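Local coordinates for protein putative mandelate racemase (Zymomonas mobilis, PDB 2OX4) that binds magnesium and probably acts as a dehydratase (lyase) of the enolase superfamily, in the mandelate racemase group, at residues Y352-V357 / T380-Q385; V26-D31 / S96-A101. All coordinates share one frame; numbering follows the deposited sequence.

Contact 1 of 2, residues Y352-V357 / T380-Q385; sequences YEELCV and TEKLYQ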
ATOM      1  N   TYR C 352      40.737  -9.906 -28.522  1.00 24.13           N
ATOM      2  CA  TYR C 352      39.331 -10.105 -28.863  1.00 21.57           C
ATOM      3  C   TYR C 352      39.097 -10.240 -30.372  1.00 27.06           C
ATOM      4  O   TYR C 352      38.341 -11.114 -30.807  1.00 18.50           O
ATOM      5  CB  TYR C 352      38.442  -9.046 -28.200  1.00 23.23           C
ATOM      6  CG  TYR C 352      37.968  -9.478 -26.820  1.00 25.71           C
ATOM      7  CD1 TYR C 352      38.602  -9.031 -25.658  1.00 22.06           C
ATOM      8  CD2 TYR C 352      36.902 -10.369 -26.687  1.00 27.47           C
ATOM      9  CE1 TYR C 352      38.165  -9.455 -24.389  1.00 20.91           C
ATOM     10  CE2 TYR C 352      36.464 -10.792 -25.443  1.00 28.84           C
ATOM     11  CZ  TYR C 352      37.094 -10.339 -24.298  1.00 29.62           C
ATOM     12  OH  TYR C 352      36.632 -10.779 -23.070  1.00 21.35           O
ATOM     13  N   GLU C 353      39.773  -9.417 -31.172  1.00 25.41           N
ATOM     14  CA  GLU C 353      39.679  -9.520 -32.638  1.00 28.82           C
ATOM     15  C   GLU C 353      39.963 -10.907 -33.227  1.00 25.50           C
ATOM     16  O   GLU C 353      39.319 -11.305 -34.188  1.00 24.21           O
ATOM     17  CB  GLU C 353      40.548  -8.466 -33.333  1.00 26.41           C
ATOM     18  CG  GLU C 353      40.151  -7.036 -33.020  1.00 39.36           C
ATOM     19  CD  GLU C 353      41.229  -6.021 -33.387  1.00 52.93           C
ATOM     20  OE1 GLU C 353      41.538  -5.883 -34.594  1.00 69.36           O
ATOM     21  OE2 GLU C 353      41.760  -5.355 -32.467  1.00 66.71           O
ATOM     22  N   GLU C 354      40.924 -11.641 -32.663  1.00 22.57           N
ATOM     23  CA  GLU C 354      41.354 -12.929 -33.238  1.00 25.43           C
ATOM     24  C   GLU C 354      40.345 -14.073 -33.059  1.00 20.85           C
ATOM     25  O   GLU C 354      40.500 -15.160 -33.637  1.00 17.13           O
ATOM     26  CB  GLU C 354      42.711 -13.347 -32.670  1.00 25.73           C
ATOM     27  CG  GLU C 354      42.683 -13.683 -31.175  1.00 19.50           C
ATOM     28  CD  GLU C 354      44.035 -14.154 -30.639  1.00 34.49           C
ATOM     29  OE1 GLU C 354      44.975 -14.345 -31.441  1.00 32.94           O
ATOM     30  OE2 GLU C 354      44.161 -14.340 -29.407  1.00 34.83           O
ATOM     31  N   LEU C 355      39.312 -13.823 -32.257  1.00 19.85           N
ATOM     32  CA  LEU C 355      38.372 -14.867 -31.855  1.00 20.38           C
ATOM     33  C   LEU C 355      37.270 -15.115 -32.874  1.00 19.23           C
ATOM     34  O   LEU C 355      36.690 -16.204 -32.899  1.00 16.69           O
ATOM     35  CB  LEU C 355      37.751 -14.534 -30.492  1.00 17.37           C
ATOM     36  CG  LEU C 355      38.731 -14.360 -29.331  1.00 18.31           C
ATOM     37  CD1 LEU C 355      37.981 -13.978 -28.057  1.00 18.81           C
ATOM     38  CD2 LEU C 355      39.542 -15.632 -29.126  1.00 15.54           C
ATOM     39  N   CYS C 356      36.972 -14.109 -33.701  1.00 17.35           N
ATOM     40  CA  CYS C 356      35.846 -14.186 -34.632  1.00 11.02           C
ATOM     41  C   CYS C 356      36.217 -13.847 -36.070  1.00 20.59           C
ATOM     42  O   CYS C 356      37.126 -13.051 -36.320  1.00 21.08           O
ATOM     43  CB  CYS C 356      34.712 -13.251 -34.189  1.00 19.56           C
ATOM     44  SG  CYS C 356      34.007 -13.654 -32.583  1.00 23.31           S
ATOM     45  N   VAL C 357      35.472 -14.434 -37.002  1.00 14.07           N
ATOM     46  CA  VAL C 357      35.662 -14.235 -38.437  1.00 17.25           C
ATOM     47  C   VAL C 357      35.407 -12.794 -38.905  1.00 25.85           C
ATOM     48  O   VAL C 357      36.216 -12.239 -39.661  1.00 23.36           O
ATOM     49  CB  VAL C 357      34.826 -15.261 -39.248  1.00 19.48           C
ATOM     50  CG1 VAL C 357      34.875 -14.970 -40.742  1.00 25.96           C
ATOM     51  CG2 VAL C 357      35.321 -16.677 -38.972  1.00 18.69           C
ATOM     52  N   THR C 380      36.769 -18.424 -35.073  1.00 20.53           N
ATOM     53  CA  THR C 380      37.919 -18.833 -35.870  1.00 19.87           C
ATOM     54  C   THR C 380      38.388 -20.238 -35.478  1.00 26.14           C
ATOM     55  O   THR C 380      38.099 -20.719 -34.370  1.00 20.42           O
ATOM     56  CB  THR C 380      39.069 -17.828 -35.690  1.00 21.20           C
ATOM     57  OG1 THR C 380      39.415 -17.734 -34.300  1.00 24.33           O
ATOM     58  CG2 THR C 380      38.643 -16.445 -36.192  1.00 19.92           C
ATOM     59  N   GLU C 381      39.123 -20.899 -36.373  1.00 25.34           N
ATOM     60  CA  GLU C 381      39.627 -22.249 -36.084  1.00 20.68           C
ATOM     61  C   GLU C 381      40.614 -22.262 -34.922  1.00 20.57           C
ATOM     62  O   GLU C 381      40.780 -23.289 -34.265  1.00 21.54           O
ATOM     63  CB  GLU C 381      40.276 -22.891 -37.318  1.00 25.77           C
ATOM     64  CG  GLU C 381      39.314 -23.187 -38.462  1.00 42.54           C
ATOM     65  CD  GLU C 381      38.453 -24.406 -38.195  1.00 67.53           C
ATOM     66  OE1 GLU C 381      37.216 -24.252 -38.114  1.00 81.69           O
ATOM     67  OE2 GLU C 381      39.012 -25.514 -38.059  1.00 64.01           O
ATOM     68  N   LYS C 382      41.257 -21.120 -34.680  1.00 20.24           N
ATOM     69  CA  LYS C 382      42.237 -20.972 -33.601  1.00 24.25           C
ATOM     70  C   LYS C 382      41.645 -21.298 -32.227  1.00 27.38           C
ATOM     71  O   LYS C 382      42.365 -21.732 -31.321  1.00 21.55           O
ATOM     72  CB  LYS C 382      42.785 -19.542 -33.571  1.00 22.29           C
ATOM     73  CG  LYS C 382      44.266 -19.453 -33.216  1.00 44.58           C
ATOM     74  CD  LYS C 382      44.624 -18.116 -32.567  1.00 46.32           C
ATOM     75  CE  LYS C 382      44.009 -16.938 -33.306  1.00 63.39           C
ATOM     76  NZ  LYS C 382      44.641 -16.686 -34.637  1.00 65.85           N
ATOM     77  N   LEU C 383      40.335 -21.088 -32.075  1.00 24.64           N
ATOM     78  CA  LEU C 383      39.667 -21.318 -30.794  1.00 19.08           C
ATOM     79  C   LEU C 383      39.950 -22.675 -30.185  1.00 14.95           C
ATOM     80  O   LEU C 383      40.094 -22.785 -28.975  1.00 17.99           O
ATOM     81  CB  LEU C 383      38.158 -21.109 -30.907  1.00 20.75           C
ATOM     82  CG  LEU C 383      37.762 -19.834 -30.167  1.00 28.15           C
ATOM     83  CD1 LEU C 383      37.985 -18.644 -31.094  1.00 36.04           C
ATOM     84  CD2 LEU C 383      36.331 -19.934 -29.722  1.00 33.08           C
ATOM     85  N   TYR C 384      40.068 -23.699 -31.031  1.00 16.32           N
ATOM     86  CA  TYR C 384      40.342 -25.061 -30.576  1.00 19.23           C
ATOM     87  C   TYR C 384      41.681 -25.169 -29.845  1.00 24.31           C
ATOM     88  O   TYR C 384      41.851 -26.006 -28.965  1.00 26.88           O
ATOM     89  CB  TYR C 384      40.293 -26.037 -31.762  1.00 19.65           C
ATOM     90  CG  TYR C 384      38.900 -26.218 -32.326  1.00 25.08           C
ATOM     91  CD1 TYR C 384      38.381 -25.331 -33.283  1.00 27.20           C
ATOM     92  CD2 TYR C 384      38.086 -27.263 -31.886  1.00 30.52           C
ATOM     93  CE1 TYR C 384      37.088 -25.495 -33.789  1.00 30.52           C
ATOM     94  CE2 TYR C 384      36.799 -27.433 -32.386  1.00 27.74           C
ATOM     95  CZ  TYR C 384      36.306 -26.549 -33.333  1.00 29.84           C
ATOM     96  OH  TYR C 384      35.027 -26.726 -33.812  1.00 33.53           O
ATOM     97  N   GLN C 385      42.622 -24.304 -30.202  1.00 19.88           N
ATOM     98  CA  GLN C 385      43.964 -24.347 -29.629  1.00 20.79           C
ATOM     99  C   GLN C 385      44.157 -23.382 -28.453  1.00 20.49           C
ATOM    100  O   GLN C 385      45.124 -23.493 -27.702  1.00 21.01           O
ATOM    101  CB  GLN C 385      45.006 -24.071 -30.718  1.00 22.60           C
ATOM    102  CG  GLN C 385      45.418 -25.306 -31.519  1.00 43.85           C
ATOM    103  CD  GLN C 385      45.954 -26.434 -30.646  1.00 63.95           C
ATOM    104  OE1 GLN C 385      45.271 -27.432 -30.411  1.00 63.33           O
ATOM    105  NE2 GLN C 385      47.182 -26.276 -30.159  1.00 75.39           N
TER
HETATM  106  O   HOH W   1      42.108 -15.943 -35.799  1.00 22.45           O
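The ring of Tyr384 has the carbonyl O of Glu381, three residues back, at its edge and in plane; Phe11 meets it edge-to-face and Tyr389 obliquely. It stands beyond the junction, where a type I beta turn, Glu353 to Cys356, in the segment that begins in helix 350-353 meets residues 380-385 as this enolase-superfamily chain returns from barrel to N-terminal domain. With chi1 58° Thr380 OG1 takes the crowded position between N and the carbonyl carbon and donates to Glu354 O (2.9 Å) in the carbonyl plane. The backbone N of Thr380 reaches Leu355 O at 3.1 Å, from well above the plane of the Leu355 carbonyl, so one threonine grips two successive carbonyls. A small, branched residue suits the place: its CG2 also packs 3.6 Å from Cys356 C. On the side facing strand 5-13, Leu355 and Leu383 cross at about a right angle, CD2 to CD1 3.9 Å apart, Leu355 leaning on Val13 and Leu383 on Phe11. Glu354 binds chiefly Arg16, through OE2; its OE1 lies 3.3 Å from Lys382 CE and makes a long salt bridge (4.0 Å) to Lys382 NZ. A water accepts from Lys382 NZ (2.9 Å) and donates to Glu354 O (2.8 Å).

Contact 2 of 2, residues V26-D31 / S96-A101; sequences VKVSTD and SAFDIA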
ATOM      1  N   VAL C  26      29.810 -21.331 -27.242  1.00  9.08           N
ATOM      2  CA  VAL C  26      29.186 -22.623 -27.502  1.00 11.51           C
ATOM      3  C   VAL C  26      28.875 -22.749 -28.977  1.00 11.84           C
ATOM      4  O   VAL C  26      28.331 -21.821 -29.592  1.00 13.75           O
ATOM      5  CB  VAL C  26      27.904 -22.881 -26.623  1.00 12.09           C
ATOM      6  CG1 VAL C  26      26.738 -21.963 -27.021  1.00 11.49           C
ATOM      7  CG2 VAL C  26      27.480 -24.351 -26.712  1.00 12.69           C
ATOM      8  N   LYS C  27      29.242 -23.899 -29.540  1.00 10.54           N
ATOM      9  CA  LYS C  27      28.913 -24.231 -30.919  1.00  8.54           C
ATOM     10  C   LYS C  27      28.011 -25.462 -30.960  1.00 10.83           C
ATOM     11  O   LYS C  27      28.372 -26.548 -30.471  1.00 11.91           O
ATOM     12  CB  LYS C  27      30.201 -24.442 -31.749  1.00 10.16           C
ATOM     13  CG  LYS C  27      29.947 -24.829 -33.222  1.00 14.60           C
ATOM     14  CD  LYS C  27      31.268 -25.020 -33.999  1.00 14.39           C
ATOM     15  CE  LYS C  27      31.023 -25.556 -35.392  1.00 17.80           C
ATOM     16  NZ  LYS C  27      32.301 -25.581 -36.172  1.00 19.46           N
ATOM     17  N   VAL C  28      26.821 -25.265 -31.515  1.00  8.28           N
ATOM     18  CA  VAL C  28      25.785 -26.308 -31.565  1.00  9.87           C
ATOM     19  C   VAL C  28      25.619 -26.790 -32.997  1.00 13.47           C
ATOM     20  O   VAL C  28      25.192 -26.018 -33.859  1.00 11.33           O
ATOM     21  CB  VAL C  28      24.436 -25.742 -31.064  1.00 11.17           C
ATOM     22  CG1 VAL C  28      23.316 -26.802 -31.143  1.00 11.97           C
ATOM     23  CG2 VAL C  28      24.583 -25.201 -29.646  1.00 10.80           C
ATOM     24  N   SER C  29      25.956 -28.054 -33.246  1.00 11.62           N
ATOM     25  CA  SER C  29      25.884 -28.630 -34.604  1.00 15.29           C
ATOM     26  C   SER C  29      24.662 -29.518 -34.775  1.00 16.68           C
ATOM     27  O   SER C  29      24.200 -30.141 -33.813  1.00 14.35           O
ATOM     28  CB  SER C  29      27.146 -29.439 -34.895  1.00 13.28           C
ATOM     29  OG  SER C  29      28.279 -28.600 -34.846  1.00 13.60           O
ATOM     30  N   THR C  30      24.152 -29.592 -36.002  1.00 13.16           N
ATOM     31  CA  THR C  30      22.960 -30.373 -36.282  1.00 10.10           C
ATOM     32  C   THR C  30      23.289 -31.512 -37.240  1.00 16.24           C
ATOM     33  O   THR C  30      24.351 -31.520 -37.882  1.00 14.45           O
ATOM     34  CB  THR C  30      21.823 -29.532 -36.913  1.00 15.14           C
ATOM     35  OG1 THR C  30      22.253 -28.990 -38.168  1.00 18.07           O
ATOM     36  CG2 THR C  30      21.357 -28.411 -35.982  1.00 12.65           C
ATOM     37  N   ASP C  31      22.372 -32.463 -37.343  1.00 16.03           N
ATOM     38  CA  ASP C  31      22.527 -33.568 -38.295  1.00 21.90           C
ATOM     39  C   ASP C  31      22.633 -33.121 -39.761  1.00 27.76           C
ATOM     40  O   ASP C  31      23.295 -33.775 -40.564  1.00 31.98           O
ATOM     41  CB  ASP C  31      21.426 -34.623 -38.111  1.00 18.74           C
ATOM     42  CG  ASP C  31      20.006 -34.045 -38.185  1.00 26.39           C
ATOM     43  OD1 ASP C  31      19.819 -32.806 -38.239  1.00 21.90           O
ATOM     44  OD2 ASP C  31      19.060 -34.864 -38.178  1.00 31.28           O
ATOM     45  N   SER C  96      20.917 -18.861 -21.924  1.00  8.24           N
ATOM     46  CA  SER C  96      21.168 -17.761 -22.867  1.00  9.80           C
ATOM     47  C   SER C  96      22.030 -18.221 -24.037  1.00 11.40           C
ATOM     48  O   SER C  96      21.698 -17.956 -25.197  1.00  9.45           O
ATOM     49  CB  SER C  96      21.901 -16.612 -22.177  1.00  7.78           C
ATOM     50  OG  SER C  96      21.145 -16.054 -21.113  1.00 10.13           O
ATOM     51  N   ALA C  97      23.143 -18.889 -23.728  1.00  8.10           N
ATOM     52  CA  ALA C  97      24.141 -19.177 -24.763  1.00  9.54           C
ATOM     53  C   ALA C  97      23.568 -20.145 -25.782  1.00  7.48           C
ATOM     54  O   ALA C  97      23.696 -19.943 -27.000  1.00  9.37           O
ATOM     55  CB  ALA C  97      25.447 -19.699 -24.154  1.00  7.70           C
ATOM     56  N   PHE C  98      22.886 -21.172 -25.288  1.00  8.01           N
ATOM     57  CA  PHE C  98      22.200 -22.111 -26.151  1.00  8.67           C
ATOM     58  C   PHE C  98      21.129 -21.440 -27.004  1.00  9.28           C
ATOM     59  O   PHE C  98      21.055 -21.674 -28.213  1.00 10.34           O
ATOM     60  CB  PHE C  98      21.643 -23.282 -25.332  1.00  9.18           C
ATOM     61  CG  PHE C  98      22.691 -24.297 -24.978  1.00  9.74           C
ATOM     62  CD1 PHE C  98      23.045 -24.528 -23.661  1.00  8.38           C
ATOM     63  CD2 PHE C  98      23.348 -25.002 -25.989  1.00 13.81           C
ATOM     64  CE1 PHE C  98      24.020 -25.478 -23.350  1.00 11.88           C
ATOM     65  CE2 PHE C  98      24.325 -25.955 -25.682  1.00 16.72           C
ATOM     66  CZ  PHE C  98      24.664 -26.186 -24.368  1.00 13.35           C
ATOM     67  N   ASP C  99      20.333 -20.573 -26.386  1.00  7.31           N
ATOM     68  CA  ASP C  99      19.256 -19.888 -27.102  1.00  8.52           C
ATOM     69  C   ASP C  99      19.793 -19.074 -28.290  1.00  8.05           C
ATOM     70  O   ASP C  99      19.246 -19.140 -29.388  1.00  7.82           O
ATOM     71  CB  ASP C  99      18.415 -19.034 -26.138  1.00  6.69           C
ATOM     72  CG  ASP C  99      17.213 -18.419 -26.816  1.00  8.32           C
ATOM     73  OD1 ASP C  99      16.169 -19.099 -26.941  1.00  9.89           O
ATOM     74  OD2 ASP C  99      17.333 -17.257 -27.229  1.00  9.07           O
ATOM     75  N   ILE C 100      20.896 -18.354 -28.071  1.00  7.39           N
ATOM     76  CA  ILE C 100      21.534 -17.574 -29.136  1.00  8.04           C
ATOM     77  C   ILE C 100      21.937 -18.508 -30.307  1.00  9.93           C
ATOM     78  O   ILE C 100      21.640 -18.217 -31.478  1.00  8.16           O
ATOM     79  CB  ILE C 100      22.749 -16.761 -28.599  1.00  8.92           C
ATOM     80  CG1 ILE C 100      22.281 -15.676 -27.609  1.00  9.08           C
ATOM     81  CG2 ILE C 100      23.533 -16.096 -29.771  1.00  9.32           C
ATOM     82  CD1 ILE C 100      23.416 -15.089 -26.718  1.00 11.01           C
ATOM     83  N   ALA C 101      22.567 -19.634 -29.983  1.00  9.28           N
ATOM     84  CA  ALA C 101      22.989 -20.606 -31.010  1.00 10.78           C
ATOM     85  C   ALA C 101      21.792 -21.207 -31.777  1.00 10.66           C
ATOM     86  O   ALA C 101      21.869 -21.430 -32.995  1.00  9.66           O
ATOM     87  CB  ALA C 101      23.821 -21.698 -30.386  1.00  8.75           C
TER
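Two valines of strand 24-30 pack against Ala97, Phe98 and Ala101 of helix 89-110 in the alpha+beta N-terminal domain of the enolase superfamily, the segment axes passing 8.4 Å apart at 47°. The tight part lies at Val26 and Val28, both pointing at the helix, where Ala97 and Ala101, one helical turn apart, answer them. Alanine suits these places because its lone methyl lets the strand come close: Ala101 CB lies 3.7 Å from Val28 CG2. With chi1 69°, Val26 puts CG1 in the crowded position between N and the carbonyl carbon, 3.7 Å from Ala97 O and 3.9 Å from Ala97 CB. The other branch, CG2, is anti to N and meets Phe98 CE2 at 3.7 Å, obliquely to the ring. Val28 CG2 instead comes to the ring edge, near its plane, 3.9 Å from Phe98 CD2. Phenylalanine suits the place because its broad ring spans both valines, touching CG2 of each. Looser is the strand's other side, where Lys27 points away, partly exposed, in a cation-pi contact with Tyr35. Beyond Val28 the strand leaves the helix behind, with Asp31 exposed in the loop after Thr30. Strands 5-13 and 35-40 flank 24-30 in the antiparallel sheet, helix 48-62 packs on Phe98 through Leu55, Tyr58 and Leu62, and helix 296-309 receives Asp99 and Ile100.

Overall arrangement
Both segments of contact 2 precede those of contact 1 along the chain; the centres of the two contacts lie about 17 Å apart. The antiparallel sheet of the N-terminal domain joins them: strand 24-30 belongs to contact 2, while Leu383 and Tyr384 of contact 1 reach its Leu25 and Lys27. Strand 5-13, its neighbour, also touches both. Tyr384 OH packs 3.8 Å from Lys27 NZ, on the face of the strand turned from helix 89-110. Contact 2 joins two elements of the N-terminal domain, strand 24-30 and helix 89-110, whereas contact 1 leads from the barrel back to strand 387-393 of the same sheet. Both lie away from the magnesium site of Glu215, Glu241 and Glu267.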